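Local coordinates for predicted protein (Acinetobacter sp. RUH2624, PDB 4MEA), which hydrolyses epoxides as a secreted Cif-type virulence factor with an alpha/beta hydrolase fold, at residues Asp104-Ala108 against Glu109-Lys113; Lys215-Thr219 against Pro220-Ala224; Asp190-Glu193 against Lys194-Asn198. All coordinates share one frame; numbering follows the deposited sequence.

Contact 1. Residues Asp104-Ala108 against Glu109-Lys113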
loop_
_atom_site.group_PDB
_atom_site.type_symbol
_atom_site.label_atom_id
_atom_site.label_comp_id
_atom_site.label_asym_id
_atom_site.label_seq_id
_atom_site.Cartn_x
_atom_site.Cartn_y
_atom_site.Cartn_z
ATOM N N ASP A 104 13.773 18.314 -1.536
ATOM C CA ASP A 104 13.070 17.032 -1.500
ATOM C C ASP A 104 13.899 15.878 -2.066
ATOM O O ASP A 104 13.363 14.808 -2.355
ATOM C CB ASP A 104 11.728 17.124 -2.239
ATOM C CG ASP A 104 10.709 16.120 -1.727
ATOM O OD1 ASP A 104 10.681 15.879 -0.497
ATOM O OD2 ASP A 104 9.933 15.580 -2.548
ATOM N N ASP A 105 15.205 16.092 -2.225
ATOM C CA ASP A 105 16.089 15.013 -2.663
ATOM C C ASP A 105 16.542 14.164 -1.471
ATOM O O ASP A 105 17.594 14.412 -0.867
ATOM C CB ASP A 105 17.291 15.537 -3.465
ATOM C CG ASP A 105 18.225 14.426 -3.886
ATOM O OD1 ASP A 105 17.799 13.255 -3.841
ATOM O OD2 ASP A 105 19.379 14.707 -4.254
ATOM N N TYR A 106 15.714 13.179 -1.128
ATOM C CA TYR A 106 16.019 12.240 -0.056
ATOM C C TYR A 106 16.562 10.936 -0.629
ATOM O O TYR A 106 16.343 9.858 -0.065
ATOM C CB TYR A 106 14.774 11.962 0.797
ATOM C CG TYR A 106 14.357 13.136 1.665
ATOM C CD1 TYR A 106 14.955 13.345 2.893
ATOM C CD2 TYR A 106 13.376 14.034 1.251
ATOM C CE1 TYR A 106 14.598 14.411 3.697
ATOM C CE2 TYR A 106 12.997 15.103 2.059
ATOM C CZ TYR A 106 13.625 15.285 3.285
ATOM O OH TYR A 106 13.295 16.338 4.120
ATOM N N SER A 107 17.263 11.031 -1.755
ATOM C CA SER A 107 17.941 9.857 -2.301
ATOM C C SER A 107 19.165 9.489 -1.466
ATOM O O SER A 107 19.763 10.345 -0.801
ATOM C CB SER A 107 18.349 10.078 -3.763
ATOM O OG SER A 107 19.408 11.023 -3.887
ATOM N N ALA A 108 19.530 8.211 -1.511
ATOM C CA ALA A 108 20.705 7.684 -0.812
ATOM C C ALA A 108 21.958 8.556 -0.986
ATOM O O ALA A 108 22.644 8.877 -0.015
ATOM C CB ALA A 108 20.986 6.267 -1.283
ATOM N N GLU A 109 22.275 8.920 -2.221
ATOM C CA GLU A 109 23.468 9.736 -2.465
ATOM C C GLU A 109 23.425 11.056 -1.705
ATOM O O GLU A 109 24.411 11.452 -1.078
ATOM C CB GLU A 109 23.659 10.009 -3.959
ATOM C CG GLU A 109 24.069 8.786 -4.771
ATOM C CD GLU A 109 25.523 8.397 -4.571
ATOM O OE1 GLU A 109 26.214 9.030 -3.738
ATOM O OE2 GLU A 109 25.974 7.456 -5.260
ATOM N N ASN A 110 22.287 11.742 -1.769
ATOM C CA ASN A 110 22.159 13.024 -1.085
ATOM C C ASN A 110 22.217 12.921 0.445
ATOM O O ASN A 110 22.948 13.661 1.091
ATOM C CB ASN A 110 20.894 13.770 -1.516
ATOM C CG ASN A 110 21.014 15.270 -1.299
ATOM O OD1 ASN A 110 22.098 15.833 -1.446
ATOM N ND2 ASN A 110 19.911 15.921 -0.946
ATOM N N THR A 111 21.441 12.009 1.024
ATOM C CA THR A 111 21.452 11.828 2.477
ATOM C C THR A 111 22.821 11.324 2.939
ATOM O O THR A 111 23.295 11.682 4.018
ATOM C CB THR A 111 20.343 10.837 2.930
ATOM O OG1 THR A 111 20.520 9.586 2.256
ATOM C CG2 THR A 111 18.965 11.388 2.581
ATOM N N SER A 112 23.457 10.484 2.126
ATOM C CA SER A 112 24.810 10.022 2.449
ATOM C C SER A 112 25.803 11.189 2.478
ATOM O O SER A 112 26.707 11.245 3.329
ATOM C CB SER A 112 25.273 8.963 1.448
ATOM O OG SER A 112 24.740 7.683 1.760
ATOM N N LYS A 113 25.645 12.115 1.538
ATOM C CA LYS A 113 26.523 13.282 1.484
ATOM C C LYS A 113 26.330 14.169 2.718
ATOM O O LYS A 113 27.297 14.643 3.315
ATOM C CB LYS A 113 26.290 14.105 0.213
ATOM C CG LYS A 113 27.367 15.180 -0.004
ATOM C CD LYS A 113 27.069 16.101 -1.178
ATOM C CE LYS A 113 26.425 17.406 -0.710
ATOM N NZ LYS A 113 26.258 18.409 -1.809
HETATM O O HOH W 1 18.160 8.420 1.849
#
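D105 and N110 meet across the start of helix 108-123, on the partly exposed side of this turn. N110 ND2 donates to the backbone D105 O at 2.8 Å, in the carbonyl plane and on a lone pair, with a nearly straight angle of 171°. The same amide lies stacked on the D105 carboxylate, the two planes only 8° apart, with D105 OD2 3.3 Å from N110 CB. D105 CG extends away from its own backbone N (chi1 178°), which brings the carboxylate alongside N110 CB and within reach of S107. There its OD1 accepts twice from S107, the N-cap residue: S107 OG approaches the syn lone pair at 2.8 Å, while S107 N comes from above the carboxylate plane at 3.1 Å and closes an Asx turn.

Y106, A108, T111 and S112 lie buried, in contrast to the partly exposed D105 and N110. T111 N donates to S107 O at 3.0 Å, and S112 N reaches A108 O at 2.8 Å. T111 OG1 faces both S107 O and A108 O without a settled choice between them, has A139 O of helix 136-146 as its strongest partner, and receives a proton from a water that also donates to Y106 O, 3.0 Å away. Farther along, T111 CG2 approaches the Y106 ring obliquely.

The S107 hydroxyl, which gives its proton to D105 OD1, is also bonded to Q252 NE2; Q252 OE1 takes E109 N and S249 OG takes A108 N. Two N-H groups of the first turn are therefore taken by side chains of helix 246-258, while the carboxylate of D105, through two bonds from S107, holds the Asx turn that leads into the helix.

Contact 2. Residues Lys215-Thr219 against Pro220-Ala224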
loop_
_atom_site.group_PDB
_atom_site.type_symbol
_atom_site.label_atom_id
_atom_site.label_comp_id
_atom_site.label_asym_id
_atom_site.label_seq_id
_atom_site.Cartn_x
_atom_site.Cartn_y
_atom_site.Cartn_z
ATOM N N LYS A 215 4.487 -7.536 20.930
ATOM C CA LYS A 215 3.564 -6.398 20.859
ATOM C C LYS A 215 3.237 -5.750 22.213
ATOM O O LYS A 215 2.948 -4.553 22.277
ATOM C CB LYS A 215 2.275 -6.790 20.122
ATOM C CG LYS A 215 2.499 -7.378 18.732
ATOM C CD LYS A 215 1.170 -7.601 18.008
ATOM C CE LYS A 215 1.298 -8.631 16.889
ATOM N NZ LYS A 215 2.359 -8.305 15.902
ATOM N N GLU A 216 3.303 -6.539 23.285
ATOM C CA GLU A 216 2.915 -6.093 24.627
ATOM C C GLU A 216 3.749 -4.913 25.132
ATOM O O GLU A 216 3.332 -4.157 26.018
ATOM C CB GLU A 216 2.981 -7.270 25.624
ATOM C CG GLU A 216 4.387 -7.824 25.893
ATOM C CD GLU A 216 4.894 -8.793 24.813
ATOM O OE1 GLU A 216 4.087 -9.281 23.990
ATOM O OE2 GLU A 216 6.115 -9.070 24.797
ATOM N N ILE A 217 4.933 -4.763 24.560
ATOM C CA ILE A 217 5.858 -3.716 24.960
ATOM C C ILE A 217 5.315 -2.339 24.585
ATOM O O ILE A 217 5.643 -1.326 25.210
ATOM C CB ILE A 217 7.230 -3.956 24.282
ATOM C CG1 ILE A 217 8.000 -5.054 25.023
ATOM C CG2 ILE A 217 8.054 -2.681 24.203
ATOM C CD1 ILE A 217 9.113 -5.689 24.177
ATOM N N PHE A 218 4.481 -2.296 23.555
ATOM C CA PHE A 218 4.073 -1.010 23.002
ATOM C C PHE A 218 2.822 -0.477 23.673
ATOM O O PHE A 218 1.729 -0.506 23.112
ATOM C CB PHE A 218 3.980 -1.076 21.473
ATOM C CG PHE A 218 5.307 -1.374 20.828
ATOM C CD1 PHE A 218 6.193 -0.347 20.532
ATOM C CD2 PHE A 218 5.697 -2.681 20.590
ATOM C CE1 PHE A 218 7.436 -0.618 19.978
ATOM C CE2 PHE A 218 6.939 -2.962 20.041
ATOM C CZ PHE A 218 7.807 -1.928 19.733
ATOM N N THR A 219 3.018 -0.006 24.902
ATOM C CA THR A 219 1.966 0.619 25.690
ATOM C C THR A 219 1.543 1.925 25.044
ATOM O O THR A 219 2.242 2.453 24.176
ATOM C CB THR A 219 2.458 0.925 27.115
ATOM O OG1 THR A 219 3.501 1.912 27.054
ATOM C CG2 THR A 219 2.997 -0.329 27.760
ATOM N N PRO A 220 0.388 2.459 25.464
ATOM C CA PRO A 220 -0.063 3.723 24.877
ATOM C C PRO A 220 0.948 4.859 25.100
ATOM O O PRO A 220 1.103 5.713 24.217
ATOM C CB PRO A 220 -1.378 3.999 25.616
ATOM C CG PRO A 220 -1.885 2.629 25.979
ATOM C CD PRO A 220 -0.649 1.822 26.297
ATOM N N GLU A 221 1.635 4.861 26.243
ATOM C CA GLU A 221 2.597 5.929 26.546
ATOM C C GLU A 221 3.878 5.794 25.739
ATOM O O GLU A 221 4.428 6.795 25.274
ATOM C CB GLU A 221 2.929 5.993 28.043
ATOM C CG GLU A 221 4.260 6.693 28.363
ATOM C CD GLU A 221 4.264 8.179 28.012
ATOM O OE1 GLU A 221 3.170 8.756 27.823
ATOM O OE2 GLU A 221 5.365 8.773 27.927
ATOM N N LEU A 222 4.370 4.565 25.586
ATOM C CA LEU A 222 5.524 4.344 24.713
ATOM C C LEU A 222 5.169 4.729 23.272
ATOM O O LEU A 222 5.953 5.378 22.578
ATOM C CB LEU A 222 6.021 2.896 24.782
ATOM C CG LEU A 222 7.171 2.590 23.810
ATOM C CD1 LEU A 222 8.410 3.436 24.104
ATOM C CD2 LEU A 222 7.532 1.113 23.839
ATOM N N LEU A 223 3.979 4.339 22.822
ATOM C CA LEU A 223 3.556 4.697 21.477
ATOM C C LEU A 223 3.488 6.215 21.304
ATOM O O LEU A 223 3.959 6.748 20.298
ATOM C CB LEU A 223 2.234 4.008 21.103
ATOM C CG LEU A 223 2.345 2.497 20.831
ATOM C CD1 LEU A 223 0.964 1.829 20.750
ATOM C CD2 LEU A 223 3.162 2.200 19.562
ATOM N N ALA A 224 2.920 6.917 22.284
ATOM C CA ALA A 224 2.865 8.376 22.223
ATOM C C ALA A 224 4.264 8.988 22.061
ATOM O O ALA A 224 4.454 9.942 21.297
ATOM C CB ALA A 224 2.160 8.948 23.467
#
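T219 caps helix 220-227 through its side chain, OG1 accepting from L222 N at 3.2 Å with a straight approach of 166°. A chi1 of 65° sets this oxygen between the threonine's backbone N and carbonyl carbon, facing the first turn. The T219 carbonyl opens the regular helical bonding, T219 O taking L223 N at 2.9 Å, while P220 fills the first helical position, where no backbone N-H is needed.

Apolar side chains pack beside this polar start. F218, just before the cap, and L223, four residues into the helix, form a hydrophobic staple: their side chains cross at about a right angle, with F218 CB 3.9 Å from L223 CD2. L222 CD2 touches both I217 CG2, at 3.8 Å, and F218 CD1, at 3.9 Å. I217 CG2 also sits over the centre of one face of the F218 ring.

Outside the turn, F218 and L223 pack on I208 of helix 200-211, F218 meets the ring of W306, and L222 touches E309 of helix 307-323. A capping hydroxyl and an apolar staple are thus combined at the start of the helix, the former satisfying a first-turn N-H and the latter anchoring the preceding loop to the protein interior.

Contact 3. Residues Asp190-Glu193 against Lys194-Asn198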
loop_
_atom_site.group_PDB
_atom_site.type_symbol
_atom_site.label_atom_id
_atom_site.label_comp_id
_atom_site.label_asym_id
_atom_site.label_seq_id
_atom_site.Cartn_x
_atom_site.Cartn_y
_atom_site.Cartn_z
ATOM N N ASP A 190 0.810 13.129 -1.962
ATOM C CA ASP A 190 0.964 13.527 -0.564
ATOM C C ASP A 190 -0.160 12.957 0.311
ATOM O O ASP A 190 -0.459 13.479 1.395
ATOM C CB ASP A 190 1.064 15.058 -0.422
ATOM C CG ASP A 190 -0.188 15.787 -0.894
ATOM O OD1 ASP A 190 -1.062 15.161 -1.530
ATOM O OD2 ASP A 190 -0.290 17.009 -0.637
ATOM N N ILE A 191 -0.761 11.871 -0.167
ATOM C CA ILE A 191 -1.903 11.245 0.492
ATOM C C ILE A 191 -1.560 10.651 1.862
ATOM O O ILE A 191 -2.304 10.838 2.829
ATOM C CB ILE A 191 -2.552 10.166 -0.424
ATOM C CG1 ILE A 191 -2.971 10.790 -1.763
ATOM C CG2 ILE A 191 -3.754 9.527 0.265
ATOM C CD1 ILE A 191 -3.983 11.907 -1.636
ATOM N N ALA A 192 -0.449 9.926 1.951
ATOM C CA ALA A 192 -0.044 9.366 3.240
ATOM C C ALA A 192 0.206 10.508 4.224
ATOM O O ALA A 192 -0.267 10.487 5.357
ATOM C CB ALA A 192 1.204 8.501 3.102
ATOM N N GLU A 193 0.952 11.508 3.780
ATOM C CA GLU A 193 1.218 12.667 4.632
ATOM C C GLU A 193 -0.078 13.261 5.190
ATOM O O GLU A 193 -0.213 13.460 6.400
ATOM C CB GLU A 193 1.980 13.742 3.859
ATOM C CG GLU A 193 2.049 15.072 4.610
ATOM C CD GLU A 193 2.565 16.198 3.744
ATOM O OE1 GLU A 193 3.198 15.911 2.696
ATOM O OE2 GLU A 193 2.331 17.371 4.112
ATOM N N LYS A 194 -1.025 13.542 4.300
ATOM C CA LYS A 194 -2.290 14.164 4.692
ATOM C C LYS A 194 -3.171 13.254 5.559
ATOM O O LYS A 194 -3.738 13.700 6.568
ATOM C CB LYS A 194 -3.059 14.636 3.453
ATOM C CG LYS A 194 -2.510 15.916 2.809
ATOM C CD LYS A 194 -3.403 16.332 1.647
ATOM C CE LYS A 194 -3.050 17.701 1.106
ATOM N NZ LYS A 194 -3.995 18.075 0.039
ATOM N N GLN A 195 -3.294 11.985 5.173
ATOM C CA GLN A 195 -4.154 11.072 5.923
ATOM C C GLN A 195 -3.588 10.795 7.312
ATOM O O GLN A 195 -4.321 10.787 8.304
ATOM C CB GLN A 195 -4.357 9.762 5.166
ATOM C CG GLN A 195 -5.245 9.906 3.933
ATOM C CD GLN A 195 -5.591 8.575 3.314
ATOM O OE1 GLN A 195 -4.758 7.677 3.241
ATOM N NE2 GLN A 195 -6.828 8.437 2.876
ATOM N N ILE A 196 -2.283 10.556 7.373
ATOM C CA ILE A 196 -1.640 10.232 8.640
ATOM C C ILE A 196 -1.601 11.448 9.569
ATOM O O ILE A 196 -1.805 11.310 10.779
ATOM C CB ILE A 196 -0.250 9.594 8.426
ATOM C CG1 ILE A 196 -0.421 8.218 7.760
ATOM C CG2 ILE A 196 0.474 9.436 9.757
ATOM C CD1 ILE A 196 0.876 7.571 7.262
ATOM N N ALA A 197 -1.376 12.641 9.014
ATOM C CA ALA A 197 -1.376 13.849 9.844
ATOM C C ALA A 197 -2.711 14.039 10.556
ATOM O O ALA A 197 -2.766 14.624 11.642
ATOM C CB ALA A 197 -1.028 15.108 9.011
ATOM N N ASN A 198 -3.793 13.557 9.950
ATOM C CA ASN A 198 -5.105 13.682 10.584
ATOM C C ASN A 198 -5.224 12.882 11.880
ATOM O O ASN A 198 -5.936 13.282 12.808
ATOM C CB ASN A 198 -6.242 13.310 9.621
ATOM C CG ASN A 198 -7.606 13.329 10.303
ATOM O OD1 ASN A 198 -8.110 12.294 10.755
ATOM N ND2 ASN A 198 -8.202 14.515 10.393
#
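I191 O receives Q195 N at 2.8 Å, one of four successive helical bonds; A192 O takes I196 N at 2.9 Å, and D190 O and E193 O take K194 N and A197 N. E193 OE2 forms a salt bridge with R233 NE of helix 233-244. D190 stands at the N-cap, yet its carboxylate makes no capping bond. With chi1 at 62° it turns instead beside the extended chain of K194, OD2 lying 3.3 Å from CE and forming only a long salt bridge to NZ, at 3.9 Å. The stronger partner of both charged groups is S8 of the second subunit, whose hydroxyl is hydrogen-bonded to D190 OD1 and K194 NZ.

I191 CG2 passes obliquely against the Q195 amide, 3.6 Å from OE1, an oxygen that is bonded to Y185 OH of the same subunit. A192 CB and I196 CD1 touch loosely at 4.3 Å.

Helix 191-198 thus packs A192 and I196 on F240 and Y185 of its own subunit, while a mixed polar and apolar face, including I191 and Q195, meets the second subunit. There S8 OG of that subunit bridges two oppositely charged groups, D190 and K194, which their own long pair joins only weakly.

Along the chain the order is contact 1, contact 3, contact 2. Contact 1 begins helix 108-123, which follows strand 87-90 of the central sheet, whereas contacts 3 and 2 belong to the helical insertion between strands 151-157 and 267-272, the cap of epoxide hydrolases of this fold. Contacts 1 and 2 lie on opposite sides of the chain's centre, their centres 32 Å apart; contact 3 is 23 Å from the first and 22 Å from the second, centre to centre. None touches another, but helix 233-244 packs against contacts 1 and 3, and helix 200-211 against contacts 2 and 3. Cap helices thereby connect the hydrolase core to the subunit interface at contact 3.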